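Crossover junction endodeoxyribonuclease Hjc (Sulfolobus solfataricus, PDB 4TKD) resolves Holliday junctions as a magnesium-dependent, structure-specific endonuclease, cutting paired nicks into opposing strands of four-way DNA during genetic recombination. Local coordinates at residues G82-L87 with R127-K132; I64-E69 with I98-L103; R13-R18 with I54-R59; S9-N14 with G93-I98. One frame throughout, in Å; residues are numbered along the deposited sequence. Where two conformers were deposited one is given.

Contact 1: residues G82-L87 with R127-K132; sequences GGSLFL and RLVEAK
Val129 divides its two methyl groups between two side chains of the strand: CG2 lies 3.6 Å from CZ of Phe86, and CG1 lies 3.7 Å from OG of Ser84. At the ring the methyl comes in near the ring plane, so Phe86 offers Val129 its edge, at the CZ corner and the adjoining CE1. The two side chains run in opposite senses and slip past one another, touching only near their ends. The hydroxyl of Ser84 meets a carbon here, and no hydrogen bond crosses the contact.

The rotamer of Val129 decides this division of labour. CG1 stands opposite the backbone N (chi1 -180°) and takes the serine, which leaves CG2 beside that nitrogen and directed at the phenylalanine. Along the strand, Ser84 and Phe86 are two residues apart and therefore share a face, while the intervening Leu85 turns to the other one. The helix is kept regular by bonds such as Ala131 N to Arg127 O (2.8 Å), and Val129 sits on its inward side.

Beyond this shell, Leu120 also packs on Phe86, and Val50 of strand 50-58 touches Val129. Strand 84-90 is bonded to strand 50-58 on one side and to strand 97-99 on the other. Helix 122-133 lies against one face of this sheet, whereas Leu85 reaches helix 68-81 on the other; the same helix 122-133 also meets the second subunit, where Arg127 pairs with Asp124 of that chain.

Contact 2: residues I64-E69 with I98-L103; sequences IYVRRE and IPFEKL
Ile64 and Ile98 extend their longer branches toward each other and meet tip to tip, CD1 to CD1, at 3.7 Å. In both residues CG1 lies beside the backbone N with the chain then stretched out (chi2 157° and 156°), which carries each terminal methyl forward into the gap between the segments.

Two residues further on, Val66 sets one methyl against each of two neighbours. Its CG1 methyl approaches the edge of the Phe100 ring near the ring plane, 4.2 Å from CZ. The other methyl, CG2, is 4.0 Å from CD1 of Leu103, whose side chain passes that of Val66 at about a right angle. The hollow that receives the valine is thus walled by a ring edge and a leucine methyl. Those two walls brace each other: Leu103 CD1 rests 3.7 Å above one face of the Phe100 ring, offset toward its rim. A 3-10 turn brings them together, with Lys102 N bonded to Pro99 O (3.0 Å) and Leu103 N to Phe100 O (3.2 Å).

From strand 84-90, Leu87 packs on both Ile64 and Val66, while Ile74 and Ile75 of helix 68-81 touch Phe100. The contact therefore joins the small sheet that includes strand 64-66 to the end of strand 97-99 in the main sheet.

All five touching residues are buried, and every pair across the contact is apolar. No hydrogen bond crosses between the segments, strand 64-66 making its backbone bonds with strand 111-113 instead; what joins them is apolar fit and, presumably, exclusion of water.

Contact 3: residues R13-R18 with I54-R59; sequences RNIVSR and IEMKSR
Met56, which touches Ile15 through its sulfur, gives its carbonyl O to NZ of Lys57 in a 3.0 Å hydrogen bond. The donor lies 17° off the carbonyl plane, and the C=O...N angle is 156°. To reach it the lysine side chain folds back over its own strand, where NZ also forms a long ion pair with Glu55 OE2 (3.9 Å).

The side chain of Met56 turns the other way, toward helix 10-21. CD1 of Ile15 comes to 3.7 Å from SD and 3.8 Å from CE, the two side chains meeting tip to tip. Bends at both chi2 and chi3 curl the methionine, so that sulfur and terminal methyl together face the isoleucine. The other branch of Ile15 is used as well: its CG2 methyl lies 4.0 Å from CD1 of Ile54, and these two isoleucines cross at a slant. One helical residue thus bridges two strand residues that share a face, while Glu55 and Lys57 alternate onto the opposite one. Ile43 of the neighbouring strand packs on Ile15, Ile54 and Met56 and extends the apolar layer.

Asp42 ties this layer to polar chemistry, since its carboxylate accepts the backbone N-H of Met56 and its own N-H is held by Glu55 OE1. Asp42 and Glu55, with Glu12 from the helix, are the inferred magnesium ligands, and Lys57 is predicted to stabilise the transition state. Asp42 followed by Glu55-Met56-Lys57 on the next strand is the signature motif of the PD-(D/E)XK nucleases, whose core likewise packs helices on a mixed sheet.

Contact 4: residues S9-N14 with G93-I98; sequences SAVERN and GVLKFI
Leu95 provides most of the surface buried here, fitting its two methyls against the first turns of helix 10-21. Its CD2 approaches CG1 of Val11 at 4.2 Å, and CD1 lies 4.4 Å from the backbone O of Asn14. The Val11 and Leu95 side chains run in opposite senses and slip past each other. In Leu95 the branch carbon lies beside the backbone N and the side chain is then extended (chi2 -172°), which brings both methyls nearer the helix than the direction of the CB bond alone would.

Leu95 belongs to the loop that joins the antiparallel strands 84-90 and 97-99 into a beta hairpin, so the contact places the end of this hairpin beside the amino-terminal helix. Leu122 of helix 122-133 packs on the same leucine.

The Asn14 side chain borders Leu95 only loosely, its OD1 4.5 Å and its CB 4.6 Å from Leu95 CD2, and stays exposed at the margin of the contact. It lies one helical turn after Ala10, whose O accepts its N-H at 2.9 Å. Val11 is shared with strand 50-58, where it touches Met56, while its neighbour Glu12, an inferred magnesium ligand, has its CB directed away from the hairpin, and its side chain touches Asp42.

Contacts 3 and 4 are nearly one, their centres about 4 Å apart: both use helix 10-21, and Ile15 CD1 lies 3.6 Å from Phe97 CE1 while Ile15 CG1 lies 3.9 Å from Leu95 CD1. Contact 1 sits about 15 to 17 Å, centre to centre, from the other three and is linked to them through the main sheet. On one side Phe86 O and Glu55 N (2.9 Å) probably bond; on the other, Leu87 N and Ile98 O (2.7 Å). Leu87 CD2 also packs 3.6 Å from Ile64 CG2 of contact 2, which itself borders Lys57 of contact 3. Contacts 3 and 4 together carry Glu12, Glu55 and Lys57 of the inferred active site.

Contact 1: residues G82-L87 with R127-K132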
loop_
_atom_site.group_PDB
_atom_site.type_symbol
_atom_site.label_atom_id
_atom_site.label_comp_id
_atom_site.label_asym_id
_atom_site.label_seq_id
_atom_site.Cartn_x
_atom_site.Cartn_y
_atom_site.Cartn_z
ATOM N N GLY C 82 -9.020 -2.636 2.624
ATOM C CA GLY C 82 -8.156 -1.947 1.674
ATOM C C GLY C 82 -7.928 -0.512 2.107
ATOM O O GLY C 82 -7.506 0.318 1.296
ATOM N N GLY C 83 -8.195 -0.229 3.389
ATOM C CA GLY C 83 -8.057 1.095 3.981
ATOM C C GLY C 83 -6.678 1.411 4.517
ATOM O O GLY C 83 -5.835 0.524 4.655
ATOM N N SER C 84 -6.433 2.695 4.811
ATOM C CA SER C 84 -5.148 3.131 5.348
ATOM C C SER C 84 -5.328 3.305 6.856
ATOM O O SER C 84 -6.236 4.024 7.279
ATOM C CB SER C 84 -4.710 4.427 4.683
ATOM O OG SER C 84 -4.552 4.245 3.283
ATOM N N LEU C 85 -4.511 2.578 7.654
ATOM C CA LEU C 85 -4.572 2.551 9.113
ATOM C C LEU C 85 -3.562 3.492 9.756
ATOM O O LEU C 85 -2.385 3.490 9.400
ATOM C CB LEU C 85 -4.438 1.117 9.651
ATOM C CG LEU C 85 -4.584 0.898 11.182
ATOM C CD1 LEU C 85 -5.977 1.282 11.689
ATOM C CD2 LEU C 85 -4.276 -0.530 11.567
ATOM N N PHE C 86 -4.037 4.292 10.717
ATOM C CA PHE C 86 -3.226 5.255 11.437
ATOM C C PHE C 86 -3.548 5.232 12.912
ATOM O O PHE C 86 -4.677 4.955 13.323
ATOM C CB PHE C 86 -3.482 6.684 10.922
ATOM C CG PHE C 86 -3.235 6.885 9.453
ATOM C CD1 PHE C 86 -4.254 6.660 8.522
ATOM C CD2 PHE C 86 -1.993 7.326 8.994
ATOM C CE1 PHE C 86 -4.026 6.861 7.171
ATOM C CE2 PHE C 86 -1.764 7.514 7.634
ATOM C CZ PHE C 86 -2.781 7.282 6.737
ATOM N N LEU C 87 -2.547 5.605 13.709
ATOM C CA LEU C 87 -2.712 5.779 15.139
ATOM C C LEU C 87 -2.891 7.282 15.349
ATOM O O LEU C 87 -2.049 8.081 14.915
ATOM C CB LEU C 87 -1.477 5.243 15.871
ATOM C CG LEU C 87 -1.563 4.694 17.304
ATOM C CD1 LEU C 87 -2.631 3.611 17.462
ATOM C CD2 LEU C 87 -0.251 4.054 17.682
ATOM N N ARG C 127 -4.193 14.654 2.125
ATOM C CA ARG C 127 -3.635 14.886 0.801
ATOM C C ARG C 127 -2.891 13.644 0.335
ATOM O O ARG C 127 -3.189 13.162 -0.749
ATOM C CB ARG C 127 -2.756 16.158 0.774
ATOM C CG ARG C 127 -2.087 16.454 -0.600
ATOM C CD ARG C 127 -0.998 17.523 -0.504
ATOM N NE ARG C 127 0.185 17.022 0.208
ATOM C CZ ARG C 127 0.510 17.348 1.456
ATOM N NH1 ARG C 127 -0.234 18.205 2.142
ATOM N NH2 ARG C 127 1.589 16.824 2.024
ATOM N N LEU C 128 -1.985 13.088 1.170
ATOM C CA LEU C 128 -1.238 11.885 0.796
ATOM C C LEU C 128 -2.085 10.671 0.498
ATOM O O LEU C 128 -1.824 10.020 -0.514
ATOM C CB LEU C 128 -0.102 11.539 1.771
ATOM C CG LEU C 128 1.050 12.540 1.860
ATOM C CD1 LEU C 128 2.105 12.054 2.822
ATOM C CD2 LEU C 128 1.654 12.791 0.532
ATOM N N VAL C 129 -3.099 10.363 1.331
ATOM C CA VAL C 129 -3.961 9.204 1.081
ATOM C C VAL C 129 -4.819 9.425 -0.185
ATOM O O VAL C 129 -4.906 8.520 -1.027
ATOM C CB VAL C 129 -4.800 8.762 2.322
ATOM C CG1 VAL C 129 -5.674 7.552 2.003
ATOM C CG2 VAL C 129 -3.907 8.453 3.514
ATOM N N GLU C 130 -5.439 10.622 -0.331
ATOM C CA GLU C 130 -6.243 10.906 -1.527
ATOM C C GLU C 130 -5.349 10.860 -2.780
ATOM O O GLU C 130 -5.691 10.173 -3.734
ATOM C CB GLU C 130 -6.953 12.263 -1.431
ATOM C CG GLU C 130 -8.240 12.265 -0.622
ATOM C CD GLU C 130 -8.892 13.636 -0.464
ATOM O OE1 GLU C 130 -8.592 14.549 -1.271
ATOM O OE2 GLU C 130 -9.704 13.796 0.477
ATOM N N ALA C 131 -4.161 11.511 -2.733
ATOM C CA ALA C 131 -3.217 11.511 -3.859
ATOM C C ALA C 131 -2.734 10.091 -4.228
ATOM O O ALA C 131 -2.477 9.811 -5.396
ATOM C CB ALA C 131 -2.050 12.440 -3.580
ATOM N N LYS C 132 -2.721 9.182 -3.248
ATOM C CA LYS C 132 -2.320 7.791 -3.438
ATOM C C LYS C 132 -3.398 6.887 -4.081
ATOM O O LYS C 132 -3.056 6.136 -4.985
ATOM C CB LYS C 132 -1.802 7.188 -2.112
ATOM C CG LYS C 132 -1.388 5.720 -2.188
ATOM C CD LYS C 132 -0.902 5.234 -0.845
ATOM C CE LYS C 132 -1.132 3.771 -0.630
ATOM N NZ LYS C 132 -0.575 3.347 0.680
#

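Contact 2: residues I64-E69 with I98-L103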
loop_
_atom_site.group_PDB
_atom_site.type_symbol
_atom_site.label_atom_id
_atom_site.label_comp_id
_atom_site.label_asym_id
_atom_site.label_seq_id
_atom_site.Cartn_x
_atom_site.Cartn_y
_atom_site.Cartn_z
ATOM N N ILE C 64 3.876 4.835 22.731
ATOM C CA ILE C 64 2.477 4.515 22.431
ATOM C C ILE C 64 2.386 3.000 22.253
ATOM O O ILE C 64 3.009 2.453 21.350
ATOM C CB ILE C 64 1.850 5.280 21.223
ATOM C CG1 ILE C 64 2.001 6.807 21.347
ATOM C CG2 ILE C 64 0.374 4.898 21.074
ATOM C CD1 ILE C 64 1.930 7.576 20.033
ATOM N N TYR C 65 1.637 2.335 23.129
ATOM C CA TYR C 65 1.467 0.887 23.132
ATOM C C TYR C 65 0.077 0.419 22.616
ATOM O O TYR C 65 -0.979 0.913 23.042
ATOM C CB TYR C 65 1.708 0.322 24.544
ATOM C CG TYR C 65 3.162 0.148 24.929
ATOM C CD1 TYR C 65 3.869 1.175 25.552
ATOM C CD2 TYR C 65 3.810 -1.067 24.745
ATOM C CE1 TYR C 65 5.204 1.015 25.924
ATOM C CE2 TYR C 65 5.141 -1.247 25.129
ATOM C CZ TYR C 65 5.836 -0.201 25.713
ATOM O OH TYR C 65 7.152 -0.380 26.087
ATOM N N VAL C 66 0.101 -0.537 21.686
ATOM C CA VAL C 66 -1.099 -1.178 21.160
ATOM C C VAL C 66 -0.949 -2.677 21.466
ATOM O O VAL C 66 -0.025 -3.307 20.974
ATOM C CB VAL C 66 -1.366 -0.896 19.652
ATOM C CG1 VAL C 66 -2.744 -1.403 19.252
ATOM C CG2 VAL C 66 -1.229 0.590 19.318
ATOM N N ARG C 67 -1.823 -3.223 22.323
ATOM C CA ARG C 67 -1.824 -4.637 22.707
ATOM C C ARG C 67 -2.012 -5.532 21.479
ATOM O O ARG C 67 -2.791 -5.199 20.589
ATOM C CB ARG C 67 -2.916 -4.932 23.767
ATOM C CG ARG C 67 -2.413 -5.015 25.213
ATOM C CD ARG C 67 -2.057 -6.443 25.633
ATOM N NE ARG C 67 -1.652 -6.507 27.034
ATOM C CZ ARG C 67 -2.352 -7.104 27.998
ATOM N NH1 ARG C 67 -3.487 -7.734 27.714
ATOM N NH2 ARG C 67 -1.910 -7.095 29.248
ATOM N N ARG C 68 -1.283 -6.656 21.441
ATOM C CA ARG C 68 -1.304 -7.655 20.380
ATOM C C ARG C 68 -2.679 -7.951 19.749
ATOM O O ARG C 68 -2.814 -7.845 18.533
ATOM C CB ARG C 68 -0.635 -8.946 20.878
ATOM C CG ARG C 68 -0.797 -10.159 19.940
ATOM C CD ARG C 68 -0.049 -11.357 20.444
ATOM N NE ARG C 68 -0.828 -12.047 21.474
ATOM C CZ ARG C 68 -0.610 -11.949 22.780
ATOM N NH1 ARG C 68 0.404 -11.221 23.239
ATOM N NH2 ARG C 68 -1.402 -12.579 23.637
ATOM N N GLU C 69 -3.672 -8.351 20.560
ATOM C CA GLU C 69 -4.990 -8.733 20.053
ATOM C C GLU C 69 -5.733 -7.565 19.430
ATOM O O GLU C 69 -6.315 -7.755 18.364
ATOM C CB GLU C 69 -5.815 -9.416 21.175
ATOM C CG GLU C 69 -5.029 -10.421 22.032
ATOM C CD GLU C 69 -4.398 -9.935 23.335
ATOM O OE1 GLU C 69 -4.647 -10.576 24.384
ATOM O OE2 GLU C 69 -3.612 -8.958 23.304
ATOM N N ILE C 98 0.043 8.607 13.145
ATOM C CA ILE C 98 1.156 7.706 12.862
ATOM C C ILE C 98 0.698 6.560 11.966
ATOM O O ILE C 98 -0.158 5.783 12.391
ATOM C CB ILE C 98 1.860 7.225 14.166
ATOM C CG1 ILE C 98 2.471 8.429 14.917
ATOM C CG2 ILE C 98 2.927 6.163 13.873
ATOM C CD1 ILE C 98 2.669 8.222 16.429
ATOM N N PRO C 99 1.265 6.414 10.736
ATOM C CA PRO C 99 0.893 5.255 9.891
ATOM C C PRO C 99 1.217 3.974 10.647
ATOM O O PRO C 99 2.291 3.870 11.246
ATOM C CB PRO C 99 1.773 5.407 8.643
ATOM C CG PRO C 99 2.197 6.854 8.646
ATOM C CD PRO C 99 2.330 7.215 10.101
ATOM N N PHE C 100 0.255 3.033 10.702
ATOM C CA PHE C 100 0.418 1.807 11.460
ATOM C C PHE C 100 1.677 1.011 11.160
ATOM O O PHE C 100 2.193 0.349 12.069
ATOM C CB PHE C 100 -0.820 0.923 11.384
ATOM C CG PHE C 100 -1.122 0.295 12.715
ATOM C CD1 PHE C 100 -1.714 1.037 13.735
ATOM C CD2 PHE C 100 -0.816 -1.038 12.956
ATOM C CE1 PHE C 100 -1.990 0.451 14.975
ATOM C CE2 PHE C 100 -1.094 -1.625 14.196
ATOM C CZ PHE C 100 -1.672 -0.877 15.198
ATOM N N GLU C 101 2.168 1.093 9.903
ATOM C CA GLU C 101 3.385 0.419 9.421
ATOM C C GLU C 101 4.677 0.939 10.058
ATOM O O GLU C 101 5.692 0.251 9.986
ATOM C CB GLU C 101 3.507 0.429 7.887
ATOM C CG GLU C 101 3.013 1.688 7.212
ATOM C CD GLU C 101 1.570 1.558 6.781
ATOM O OE1 GLU C 101 0.701 1.848 7.627
ATOM O OE2 GLU C 101 1.309 1.034 5.673
ATOM N N LYS C 102 4.633 2.123 10.709
ATOM C CA LYS C 102 5.779 2.717 11.405
ATOM C C LYS C 102 5.953 2.079 12.781
ATOM O O LYS C 102 7.043 2.182 13.352
ATOM C CB LYS C 102 5.607 4.240 11.558
ATOM C CG LYS C 102 5.381 4.990 10.245
ATOM C CD LYS C 102 6.636 5.629 9.675
ATOM C CE LYS C 102 6.871 7.037 10.189
ATOM N NZ LYS C 102 7.767 7.813 9.284
ATOM N N LEU C 103 4.890 1.432 13.332
ATOM C CA LEU C 103 4.993 0.810 14.650
ATOM C C LEU C 103 5.870 -0.436 14.577
ATOM O O LEU C 103 5.868 -1.131 13.561
ATOM C CB LEU C 103 3.622 0.430 15.271
ATOM C CG LEU C 103 2.466 1.435 15.339
ATOM C CD1 LEU C 103 1.444 0.975 16.359
ATOM C CD2 LEU C 103 2.929 2.830 15.706
#

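Contact 3: residues R13-R18 with I54-R59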
loop_
_atom_site.group_PDB
_atom_site.type_symbol
_atom_site.label_atom_id
_atom_site.label_comp_id
_atom_site.label_asym_id
_atom_site.label_seq_id
_atom_site.Cartn_x
_atom_site.Cartn_y
_atom_site.Cartn_z
ATOM N N ARG C 13 -13.399 13.916 18.765
ATOM C CA ARG C 13 -14.450 14.819 18.252
ATOM C C ARG C 13 -13.893 15.828 17.255
ATOM O O ARG C 13 -14.504 16.024 16.210
ATOM C CB ARG C 13 -15.222 15.526 19.383
ATOM C CG ARG C 13 -16.311 14.646 19.980
ATOM C CD ARG C 13 -17.110 15.317 21.078
ATOM N NE ARG C 13 -18.425 14.692 21.240
ATOM C CZ ARG C 13 -18.692 13.695 22.081
ATOM N NH1 ARG C 13 -17.733 13.187 22.848
ATOM N NH2 ARG C 13 -19.920 13.196 22.158
ATOM N N ASN C 14 -12.711 16.429 17.561
ATOM C CA ASN C 14 -11.952 17.372 16.728
ATOM C C ASN C 14 -11.523 16.736 15.399
ATOM O O ASN C 14 -11.498 17.424 14.384
ATOM C CB ASN C 14 -10.692 17.818 17.482
ATOM C CG ASN C 14 -10.543 19.310 17.735
ATOM O OD1 ASN C 14 -9.422 19.839 17.739
ATOM N ND2 ASN C 14 -11.642 20.020 18.013
ATOM N N ILE C 15 -11.139 15.432 15.420
ATOM C CA ILE C 15 -10.718 14.687 14.225
ATOM C C ILE C 15 -11.946 14.425 13.335
ATOM O O ILE C 15 -11.897 14.680 12.128
ATOM C CB ILE C 15 -9.932 13.389 14.590
ATOM C CG1 ILE C 15 -8.584 13.722 15.273
ATOM C CG2 ILE C 15 -9.713 12.510 13.345
ATOM C CD1 ILE C 15 -7.802 12.523 15.903
ATOM N N VAL C 16 -13.049 13.937 13.942
ATOM C CA VAL C 16 -14.314 13.623 13.253
ATOM C C VAL C 16 -14.875 14.860 12.545
ATOM O O VAL C 16 -15.226 14.790 11.361
ATOM C CB VAL C 16 -15.347 12.950 14.204
ATOM C CG1 VAL C 16 -16.738 12.901 13.587
ATOM C CG2 VAL C 16 -14.898 11.538 14.598
ATOM N N SER C 17 -14.868 16.011 13.249
ATOM C CA SER C 17 -15.373 17.286 12.740
ATOM C C SER C 17 -14.559 17.808 11.559
ATOM O O SER C 17 -15.146 18.278 10.592
ATOM C CB SER C 17 -15.439 18.320 13.860
ATOM O OG SER C 17 -15.987 19.536 13.379
ATOM N N ARG C 18 -13.224 17.744 11.636
ATOM C CA ARG C 18 -12.348 18.201 10.564
ATOM C C ARG C 18 -12.414 17.300 9.331
ATOM O O ARG C 18 -12.472 17.826 8.218
ATOM C CB ARG C 18 -10.919 18.428 11.071
ATOM C CG ARG C 18 -10.664 19.913 11.352
ATOM C CD ARG C 18 -9.740 20.552 10.324
ATOM N NE ARG C 18 -10.331 20.634 8.986
ATOM C CZ ARG C 18 -10.881 21.729 8.470
ATOM N NH1 ARG C 18 -11.380 21.710 7.241
ATOM N NH2 ARG C 18 -10.929 22.855 9.175
ATOM N N ILE C 54 -8.689 5.218 11.810
ATOM C CA ILE C 54 -7.893 5.813 12.884
ATOM C C ILE C 54 -8.157 5.139 14.220
ATOM O O ILE C 54 -9.306 5.060 14.652
ATOM C CB ILE C 54 -8.148 7.364 12.933
ATOM C CG1 ILE C 54 -7.749 8.050 11.600
ATOM C CG2 ILE C 54 -7.409 8.019 14.110
ATOM C CD1 ILE C 54 -8.506 9.307 11.288
ATOM N N GLU C 55 -7.088 4.675 14.878
ATOM C CA GLU C 55 -7.139 4.093 16.213
ATOM C C GLU C 55 -6.571 5.125 17.194
ATOM O O GLU C 55 -5.424 5.551 17.035
ATOM C CB GLU C 55 -6.375 2.751 16.293
ATOM C CG GLU C 55 -6.667 1.958 17.568
ATOM C CD GLU C 55 -8.054 1.371 17.740
ATOM O OE1 GLU C 55 -8.938 1.594 16.881
ATOM O OE2 GLU C 55 -8.253 0.659 18.744
ATOM N N MET C 56 -7.397 5.579 18.154
ATOM C CA MET C 56 -7.006 6.588 19.139
ATOM C C MET C 56 -6.198 5.948 20.223
ATOM O O MET C 56 -6.609 4.911 20.765
ATOM C CB MET C 56 -8.223 7.278 19.773
ATOM C CG MET C 56 -9.074 8.113 18.822
ATOM S SD MET C 56 -8.169 9.303 17.787
ATOM C CE MET C 56 -7.447 10.392 19.039
ATOM N N LYS C 57 -5.057 6.547 20.558
ATOM C CA LYS C 57 -4.201 6.035 21.625
ATOM C C LYS C 57 -3.445 7.164 22.316
ATOM O O LYS C 57 -3.002 8.096 21.652
ATOM C CB LYS C 57 -3.225 4.964 21.096
ATOM C CG LYS C 57 -3.803 3.555 20.960
ATOM C CD LYS C 57 -4.126 2.913 22.305
ATOM C CE LYS C 57 -5.009 1.707 22.161
ATOM N NZ LYS C 57 -6.417 2.069 21.843
ATOM N N SER C 58 -3.295 7.073 23.647
ATOM C CA SER C 58 -2.588 8.075 24.448
ATOM C C SER C 58 -1.078 7.828 24.547
ATOM O O SER C 58 -0.633 6.672 24.479
ATOM C CB SER C 58 -3.205 8.176 25.840
ATOM O OG SER C 58 -3.084 6.952 26.543
ATOM N N ARG C 59 -0.297 8.928 24.689
ATOM C CA ARG C 59 1.159 8.923 24.882
ATOM C C ARG C 59 1.423 8.710 26.379
ATOM O O ARG C 59 0.970 9.507 27.206
ATOM C CB ARG C 59 1.784 10.246 24.412
ATOM C CG ARG C 59 2.302 10.190 22.995
ATOM C CD ARG C 59 3.783 10.507 22.913
ATOM N NE ARG C 59 4.221 10.640 21.522
ATOM C CZ ARG C 59 4.795 9.671 20.813
ATOM N NH1 ARG C 59 5.031 8.486 21.362
ATOM N NH2 ARG C 59 5.142 9.884 19.550
#

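Contact 4: residues S9-N14 with G93-I98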
loop_
_atom_site.group_PDB
_atom_site.type_symbol
_atom_site.label_atom_id
_atom_site.label_comp_id
_atom_site.label_asym_id
_atom_site.label_seq_id
_atom_site.Cartn_x
_atom_site.Cartn_y
_atom_site.Cartn_z
ATOM N N SER C 9 -11.502 11.913 23.962
ATOM C CA SER C 9 -12.809 12.149 23.363
ATOM C C SER C 9 -12.898 13.503 22.631
ATOM O O SER C 9 -13.480 13.551 21.542
ATOM C CB SER C 9 -13.925 12.017 24.395
ATOM O OG SER C 9 -15.196 12.164 23.782
ATOM N N ALA C 10 -12.340 14.588 23.224
ATOM C CA ALA C 10 -12.317 15.924 22.616
ATOM C C ALA C 10 -11.448 15.928 21.341
ATOM O O ALA C 10 -11.799 16.582 20.353
ATOM C CB ALA C 10 -11.803 16.952 23.612
ATOM N N VAL C 11 -10.320 15.185 21.375
ATOM C CA VAL C 11 -9.389 15.017 20.254
ATOM C C VAL C 11 -10.112 14.203 19.162
ATOM O O VAL C 11 -10.050 14.566 17.989
ATOM C CB VAL C 11 -8.048 14.350 20.698
ATOM C CG1 VAL C 11 -7.079 14.196 19.527
ATOM C CG2 VAL C 11 -7.384 15.140 21.821
ATOM N N GLU C 12 -10.814 13.124 19.570
ATOM C CA GLU C 12 -11.580 12.251 18.690
ATOM C C GLU C 12 -12.664 13.075 17.996
ATOM O O GLU C 12 -12.770 13.009 16.772
ATOM C CB GLU C 12 -12.178 11.080 19.484
ATOM C CG GLU C 12 -12.583 9.881 18.627
ATOM C CD GLU C 12 -12.829 8.557 19.334
ATOM O OE1 GLU C 12 -13.426 7.645 18.712
ATOM O OE2 GLU C 12 -12.423 8.428 20.512
ATOM N N ARG C 13 -13.399 13.916 18.765
ATOM C CA ARG C 13 -14.450 14.819 18.252
ATOM C C ARG C 13 -13.893 15.828 17.255
ATOM O O ARG C 13 -14.504 16.024 16.210
ATOM C CB ARG C 13 -15.222 15.526 19.383
ATOM C CG ARG C 13 -16.311 14.646 19.980
ATOM C CD ARG C 13 -17.110 15.317 21.078
ATOM N NE ARG C 13 -18.425 14.692 21.240
ATOM C CZ ARG C 13 -18.692 13.695 22.081
ATOM N NH1 ARG C 13 -17.733 13.187 22.848
ATOM N NH2 ARG C 13 -19.920 13.196 22.158
ATOM N N ASN C 14 -12.711 16.429 17.561
ATOM C CA ASN C 14 -11.952 17.372 16.728
ATOM C C ASN C 14 -11.523 16.736 15.399
ATOM O O ASN C 14 -11.498 17.424 14.384
ATOM C CB ASN C 14 -10.692 17.818 17.482
ATOM C CG ASN C 14 -10.543 19.310 17.735
ATOM O OD1 ASN C 14 -9.422 19.839 17.739
ATOM N ND2 ASN C 14 -11.642 20.020 18.013
ATOM N N GLY C 93 -3.314 19.992 21.270
ATOM C CA GLY C 93 -2.634 20.687 20.195
ATOM C C GLY C 93 -2.739 20.005 18.854
ATOM O O GLY C 93 -3.811 19.521 18.478
ATOM N N VAL C 94 -1.612 19.993 18.127
ATOM C CA VAL C 94 -1.463 19.469 16.770
ATOM C C VAL C 94 -1.932 18.021 16.628
ATOM O O VAL C 94 -1.368 17.116 17.271
ATOM C CB VAL C 94 -0.029 19.697 16.206
ATOM C CG1 VAL C 94 0.250 18.847 14.959
ATOM C CG2 VAL C 94 0.209 21.164 15.899
ATOM N N LEU C 95 -2.964 17.812 15.772
ATOM C CA LEU C 95 -3.460 16.478 15.454
ATOM C C LEU C 95 -2.294 15.758 14.772
ATOM O O LEU C 95 -1.777 16.263 13.766
ATOM C CB LEU C 95 -4.677 16.538 14.485
ATOM C CG LEU C 95 -5.964 17.248 14.944
ATOM C CD1 LEU C 95 -7.091 17.028 13.951
ATOM C CD2 LEU C 95 -6.420 16.760 16.297
ATOM N N LYS C 96 -1.795 14.665 15.383
ATOM C CA LYS C 96 -0.715 13.854 14.803
ATOM C C LYS C 96 -1.202 12.408 14.562
ATOM O O LYS C 96 -1.790 11.790 15.455
ATOM C CB LYS C 96 0.574 13.893 15.645
ATOM C CG LYS C 96 1.439 15.132 15.411
ATOM C CD LYS C 96 2.872 14.935 15.920
ATOM C CE LYS C 96 3.799 16.049 15.469
ATOM N NZ LYS C 96 5.226 15.615 15.437
ATOM N N PHE C 97 -0.957 11.889 13.351
ATOM C CA PHE C 97 -1.371 10.570 12.918
ATOM C C PHE C 97 -0.145 9.759 12.503
ATOM O O PHE C 97 0.610 10.175 11.622
ATOM C CB PHE C 97 -2.367 10.687 11.751
ATOM C CG PHE C 97 -3.567 11.536 12.053
ATOM C CD1 PHE C 97 -4.702 10.991 12.650
ATOM C CD2 PHE C 97 -3.566 12.885 11.762
ATOM C CE1 PHE C 97 -5.791 11.795 12.983
ATOM C CE2 PHE C 97 -4.663 13.682 12.080
ATOM C CZ PHE C 97 -5.762 13.137 12.701
ATOM N N ILE C 98 0.043 8.607 13.145
ATOM C CA ILE C 98 1.156 7.706 12.862
ATOM C C ILE C 98 0.698 6.560 11.966
ATOM O O ILE C 98 -0.158 5.783 12.391
ATOM C CB ILE C 98 1.860 7.225 14.166
ATOM C CG1 ILE C 98 2.471 8.429 14.917
ATOM C CG2 ILE C 98 2.927 6.163 13.873
ATOM C CD1 ILE C 98 2.669 8.222 16.429
#